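Local coordinates for Sts-2 protein (Mus musculus, PDB 3D4I) that suppresses T-cell receptor signalling and carries, as the domain described here, a 2H (histidine) phosphatase with acid-dependent activity, at residues P52-G57 / P96-V101; C237-N242 / W248-P253. One frame throughout, in Å; residues are numbered along the deposited sequence.

Interaction 1 of 2, residues P52-G57 / P96-V101; sequences PRRSNG and PALRCV
The start of helix 98-111, the helix that follows strand 89-94 of the central sheet, is approached at Leu98 by Pro52 and Arg54 of the long loop between helices 29-32 and 69-85. The contact is small: 111 Å² is buried in all, and the closest CA atoms, those of Pro52 and Leu98, are 9.4 Å apart, so side chains alone bridge the gap. Pro52 and Leu98 reach toward each other, ring atom CG of Pro52 lying 4.1 Å from CD1 of Leu98. The other methyl, CD2 of Leu98, is 4.1 Å from NH1 of Arg54 and lies at the edge of the guanidinium, near its plane. With CG anti to the backbone N (chi1 -180°), the fork of Leu98 gives one methyl to each partner. In this histidine phosphatase fold the helix start also probably borders the phosphatase centre: neighbouring Arg99 touches His17, of the RHG sequence that marks the family, and His202. Ala97 is the N-cap residue, its O accepting from Val101 N at 3.0 Å. Asp64 adds a polar tie, one carboxylate oxygen accepting from Leu98 N and the other forming a salt bridge with Arg54 NH2. Arg54 also makes a cation-pi contact with Phe61, and it opens a type II turn that runs to Gly57.

Interaction 2 of 2, residues C237-N242 / W248-P253; sequences CFCEEN and WDLVNP
Cys237 meets Leu250 first, SG packing against Leu250 CD2, where strand 236-241 pairs with strand 248-251 in an antiparallel beta hairpin (142° between the segment directions). At Phe238 the backbone O accepts from Val251 N at 2.9 Å, while a water bridges Phe238 N to Val251 O. The Phe238 ring lies alongside Val251, CD2 to CG1 3.6 Å, with Pro253 packed against its CB. Cys239, on the other face with Leu250 and Trp248, brings CB to 3.9 Å from Trp248 CE3; Leu213 and Leu214 of helix 211-214 lie against this face. Glu240 is paired with Asp249 by two bonds, Glu240 N to Asp249 O at 2.8 Å and Asp249 N to Glu240 O at 2.9 Å. A second water joins Glu240 O to Asp249 OD2, and the Glu240 side chain crosses that of Val251 at about a right angle, OE1 3.6 Å from CG2. Glu241 OE1 forms a salt bridge with Arg243; CG lies anti to the backbone N (chi1 -172°), and the chain runs on across the Trp248 indole. Replacing Trp248 with an alanine would probably leave the Glu241 methylenes and Cys239 CB without their aromatic cover and open a gap beside Leu213. Glu241 CB sits almost straight over the face in a CH-pi contact, 3.5 Å from the centroid of the six-membered ring of Trp248 and 5° off its normal.

Overall arrangement
From the N terminus, the chain passes through strand 11-16 and two short helices before reaching 52-57. Interaction 1 then closes a loop of 38 intervening residues, which include helix 69-85 and strand 89-94, and ties the long early loop to the start of helix 98-111. Interaction 2 opens only after that, closing a hairpin, with five residues between its two segments; the two are in series, neither nested nor crossed. Their centres lie 31 Å apart on opposite sides of the chain's centre, with nearest atoms about 14 Å apart. Interaction 2 adds the outermost strand, 248-251, to the sheet within this chain, and there Leu250 and Pro253 pack on Trp268 of the second subunit.

Interaction 1 of 2, residues P52-G57 / P96-V101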
loop_
_atom_site.group_PDB
_atom_site.type_symbol
_atom_site.label_atom_id
_atom_site.label_comp_id
_atom_site.label_asym_id
_atom_site.label_seq_id
_atom_site.Cartn_x
_atom_site.Cartn_y
_atom_site.Cartn_z
ATOM N N PRO A 52 8.830 10.863 13.927
ATOM C CA PRO A 52 9.935 10.648 14.869
ATOM C C PRO A 52 10.194 11.858 15.740
ATOM O O PRO A 52 10.061 12.987 15.269
ATOM C CB PRO A 52 11.151 10.443 13.958
ATOM C CG PRO A 52 10.622 10.030 12.654
ATOM C CD PRO A 52 9.247 10.633 12.527
ATOM N N ARG A 53 10.570 11.619 16.999
ATOM C CA ARG A 53 11.058 12.692 17.875
ATOM C C ARG A 53 12.250 13.351 17.206
ATOM O O ARG A 53 13.174 12.669 16.750
ATOM C CB ARG A 53 11.449 12.157 19.258
ATOM C CG ARG A 53 10.349 12.258 20.316
ATOM C CD ARG A 53 10.380 13.611 21.037
ATOM N NE ARG A 53 9.231 13.810 21.926
ATOM C CZ ARG A 53 8.016 14.181 21.519
ATOM N NH1 ARG A 53 7.771 14.383 20.226
ATOM N NH2 ARG A 53 7.037 14.343 22.403
ATOM N N ARG A 54 12.211 14.672 17.127
ATOM C CA ARG A 54 13.162 15.411 16.310
ATOM C C ARG A 54 13.721 16.598 17.075
ATOM O O ARG A 54 13.133 17.054 18.069
ATOM C CB ARG A 54 12.491 15.858 14.990
ATOM C CG ARG A 54 13.452 16.311 13.882
ATOM C CD ARG A 54 12.941 15.975 12.458
ATOM N NE ARG A 54 13.921 16.322 11.430
ATOM C CZ ARG A 54 13.955 15.844 10.178
ATOM N NH1 ARG A 54 13.071 14.956 9.743
ATOM N NH2 ARG A 54 14.908 16.247 9.357
ATOM N N SER A 55 14.883 17.070 16.630
ATOM C CA SER A 55 15.415 18.344 17.089
ATOM C C SER A 55 14.622 19.459 16.422
ATOM O O SER A 55 14.166 19.309 15.279
ATOM C CB SER A 55 16.909 18.474 16.767
ATOM O OG SER A 55 17.230 17.831 15.544
ATOM N N ASN A 56 14.445 20.557 17.157
ATOM C CA ASN A 56 13.724 21.754 16.694
ATOM C C ASN A 56 12.236 21.502 16.384
ATOM O O ASN A 56 11.618 22.231 15.596
ATOM C CB ASN A 56 14.438 22.444 15.504
ATOM C CG ASN A 56 15.973 22.292 15.534
ATOM O OD1 ASN A 56 16.617 22.251 14.479
ATOM N ND2 ASN A 56 16.557 22.215 16.733
ATOM N N GLY A 57 11.671 20.468 17.008
ATOM C CA GLY A 57 10.256 20.126 16.833
ATOM C C GLY A 57 9.870 19.687 15.426
ATOM O O GLY A 57 10.713 19.234 14.648
ATOM N N PRO A 96 20.970 9.425 4.253
ATOM C CA PRO A 96 20.532 10.033 5.531
ATOM C C PRO A 96 19.089 10.630 5.531
ATOM O O PRO A 96 18.548 10.947 6.615
ATOM C CB PRO A 96 21.587 11.129 5.772
ATOM C CG PRO A 96 22.074 11.507 4.379
ATOM C CD PRO A 96 22.114 10.148 3.665
ATOM N N ALA A 97 18.481 10.783 4.352
ATOM C CA ALA A 97 17.089 11.237 4.242
ATOM C C ALA A 97 16.153 10.313 5.018
ATOM O O ALA A 97 16.285 9.080 4.974
ATOM C CB ALA A 97 16.656 11.352 2.784
ATOM N N LEU A 98 15.206 10.904 5.743
ATOM C CA LEU A 98 14.289 10.115 6.557
ATOM C C LEU A 98 13.603 9.036 5.738
ATOM O O LEU A 98 13.527 7.898 6.168
ATOM C CB LEU A 98 13.218 11.031 7.190
ATOM C CG LEU A 98 12.168 10.375 8.089
ATOM C CD1 LEU A 98 12.809 9.598 9.237
ATOM C CD2 LEU A 98 11.193 11.461 8.617
ATOM N N ARG A 99 13.080 9.419 4.577
ATOM C CA ARG A 99 12.356 8.500 3.688
ATOM C C ARG A 99 13.177 7.261 3.333
ATOM O O ARG A 99 12.623 6.165 3.240
ATOM C CB ARG A 99 11.855 9.244 2.430
ATOM C CG ARG A 99 12.967 9.834 1.543
ATOM C CD ARG A 99 12.343 10.836 0.615
ATOM N NE ARG A 99 13.265 11.496 -0.304
ATOM C CZ ARG A 99 13.927 12.627 -0.081
ATOM N NH1 ARG A 99 13.878 13.250 1.102
ATOM N NH2 ARG A 99 14.677 13.124 -1.055
ATOM N N CYS A 100 14.498 7.436 3.194
ATOM C CA CYS A 100 15.408 6.336 2.891
ATOM C C CYS A 100 15.702 5.479 4.098
ATOM O O CYS A 100 15.610 4.259 4.018
ATOM C CB CYS A 100 16.720 6.841 2.269
ATOM S SG CYS A 100 16.488 7.747 0.749
ATOM N N VAL A 101 16.050 6.096 5.228
ATOM C CA VAL A 101 16.230 5.309 6.471
ATOM C C VAL A 101 14.935 4.535 6.866
ATOM O O VAL A 101 15.010 3.375 7.319
ATOM C CB VAL A 101 16.799 6.158 7.670
ATOM C CG1 VAL A 101 17.009 5.296 8.886
ATOM C CG2 VAL A 101 18.137 6.802 7.320
#

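Interaction 2 of 2, residues C237-N242 / W248-P253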
loop_
_atom_site.group_PDB
_atom_site.type_symbol
_atom_site.label_atom_id
_atom_site.label_comp_id
_atom_site.label_asym_id
_atom_site.label_seq_id
_atom_site.Cartn_x
_atom_site.Cartn_y
_atom_site.Cartn_z
ATOM N N CYS A 237 17.585 -1.736 -9.029
ATOM C CA CYS A 237 18.647 -2.062 -10.001
ATOM C C CYS A 237 19.557 -3.033 -9.264
ATOM O O CYS A 237 19.987 -2.722 -8.160
ATOM C CB CYS A 237 19.481 -0.803 -10.328
ATOM S SG CYS A 237 20.719 -1.065 -11.595
ATOM N N PHE A 238 19.884 -4.170 -9.872
ATOM C CA PHE A 238 20.676 -5.222 -9.214
ATOM C C PHE A 238 21.974 -5.500 -9.997
ATOM O O PHE A 238 21.929 -5.735 -11.223
ATOM C CB PHE A 238 19.825 -6.497 -9.115
ATOM C CG PHE A 238 20.426 -7.588 -8.270
ATOM C CD1 PHE A 238 20.975 -7.312 -7.022
ATOM C CD2 PHE A 238 20.393 -8.912 -8.707
ATOM C CE1 PHE A 238 21.525 -8.321 -6.225
ATOM C CE2 PHE A 238 20.923 -9.944 -7.919
ATOM C CZ PHE A 238 21.493 -9.644 -6.670
ATOM N N CYS A 239 23.113 -5.472 -9.306
ATOM C CA CYS A 239 24.401 -5.866 -9.939
ATOM C C CYS A 239 25.007 -7.029 -9.197
ATOM O O CYS A 239 24.947 -7.048 -7.970
ATOM C CB CYS A 239 25.384 -4.711 -9.930
ATOM S SG CYS A 239 24.788 -3.295 -10.843
ATOM N N GLU A 240 25.574 -8.003 -9.929
ATOM C CA GLU A 240 26.318 -9.099 -9.301
ATOM C C GLU A 240 27.777 -9.131 -9.745
ATOM O O GLU A 240 28.078 -8.830 -10.895
ATOM C CB GLU A 240 25.691 -10.445 -9.624
ATOM C CG GLU A 240 24.385 -10.708 -8.913
ATOM C CD GLU A 240 23.892 -12.108 -9.146
ATOM O OE1 GLU A 240 24.112 -12.629 -10.252
ATOM O OE2 GLU A 240 23.283 -12.691 -8.224
ATOM N N GLU A 241 28.644 -9.516 -8.817
ATOM C CA GLU A 241 30.087 -9.596 -9.055
ATOM C C GLU A 241 30.524 -11.011 -9.427
ATOM O O GLU A 241 30.193 -11.977 -8.736
ATOM C CB GLU A 241 30.844 -9.141 -7.806
ATOM C CG GLU A 241 32.367 -8.984 -7.991
ATOM C CD GLU A 241 33.090 -8.956 -6.664
ATOM O OE1 GLU A 241 32.761 -9.797 -5.803
ATOM O OE2 GLU A 241 33.987 -8.105 -6.477
ATOM N N ASN A 242 31.259 -11.122 -10.537
ATOM C CA ASN A 242 32.028 -12.339 -10.829
ATOM C C ASN A 242 33.311 -12.313 -9.982
ATOM O O ASN A 242 34.151 -11.434 -10.165
ATOM C CB ASN A 242 32.357 -12.394 -12.336
ATOM C CG ASN A 242 33.101 -13.664 -12.744
ATOM O OD1 ASN A 242 33.936 -14.185 -12.002
ATOM N ND2 ASN A 242 32.812 -14.156 -13.943
ATOM N N TRP A 248 31.463 -6.602 -12.471
ATOM C CA TRP A 248 30.039 -6.605 -12.078
ATOM C C TRP A 248 29.177 -6.538 -13.319
ATOM O O TRP A 248 29.540 -5.855 -14.263
ATOM C CB TRP A 248 29.718 -5.381 -11.210
ATOM C CG TRP A 248 30.432 -5.354 -9.900
ATOM C CD1 TRP A 248 31.722 -4.994 -9.672
ATOM C CD2 TRP A 248 29.869 -5.669 -8.623
ATOM N NE1 TRP A 248 32.019 -5.090 -8.325
ATOM C CE2 TRP A 248 30.891 -5.494 -7.658
ATOM C CE3 TRP A 248 28.592 -6.078 -8.198
ATOM C CZ2 TRP A 248 30.679 -5.722 -6.294
ATOM C CZ3 TRP A 248 28.385 -6.313 -6.838
ATOM C CH2 TRP A 248 29.422 -6.134 -5.907
ATOM N N ASP A 249 28.034 -7.230 -13.291
ATOM C CA ASP A 249 27.056 -7.240 -14.380
ATOM C C ASP A 249 25.688 -6.887 -13.800
ATOM O O ASP A 249 25.378 -7.289 -12.679
ATOM C CB ASP A 249 26.908 -8.652 -14.979
ATOM C CG ASP A 249 28.166 -9.154 -15.661
ATOM O OD1 ASP A 249 28.634 -8.523 -16.634
ATOM O OD2 ASP A 249 28.668 -10.209 -15.224
ATOM N N LEU A 250 24.885 -6.170 -14.576
ATOM C CA LEU A 250 23.463 -5.990 -14.302
ATOM C C LEU A 250 22.665 -7.285 -14.455
ATOM O O LEU A 250 22.777 -8.004 -15.463
ATOM C CB LEU A 250 22.884 -4.985 -15.264
ATOM C CG LEU A 250 22.950 -3.509 -14.948
ATOM C CD1 LEU A 250 22.519 -2.792 -16.186
ATOM C CD2 LEU A 250 22.007 -3.211 -13.785
ATOM N N VAL A 251 21.806 -7.538 -13.479
ATOM C CA VAL A 251 21.124 -8.811 -13.340
ATOM C C VAL A 251 19.666 -8.455 -13.022
ATOM O O VAL A 251 19.410 -7.372 -12.488
ATOM C CB VAL A 251 21.823 -9.661 -12.202
ATOM C CG1 VAL A 251 20.994 -10.829 -11.754
ATOM C CG2 VAL A 251 23.207 -10.158 -12.657
ATOM N N ASN A 252 18.719 -9.325 -13.390
ATOM C CA ASN A 252 17.332 -9.150 -12.959
ATOM C C ASN A 252 17.305 -9.047 -11.432
ATOM O O ASN A 252 17.905 -9.893 -10.758
ATOM C CB ASN A 252 16.456 -10.347 -13.368
ATOM C CG ASN A 252 16.158 -10.413 -14.870
ATOM O OD1 ASN A 252 16.127 -9.399 -15.575
ATOM N ND2 ASN A 252 15.905 -11.634 -15.359
ATOM N N PRO A 253 16.628 -8.016 -10.862
ATOM C CA PRO A 253 16.462 -8.008 -9.386
ATOM C C PRO A 253 15.823 -9.302 -8.861
ATOM O O PRO A 253 15.049 -9.929 -9.591
ATOM C CB PRO A 253 15.544 -6.800 -9.141
ATOM C CG PRO A 253 15.831 -5.869 -10.301
ATOM C CD PRO A 253 16.040 -6.817 -11.486
HETATM O O HOH W 1 18.861 -4.654 -12.422
HETATM O O HOH W 2 28.256 -11.379 -12.563
#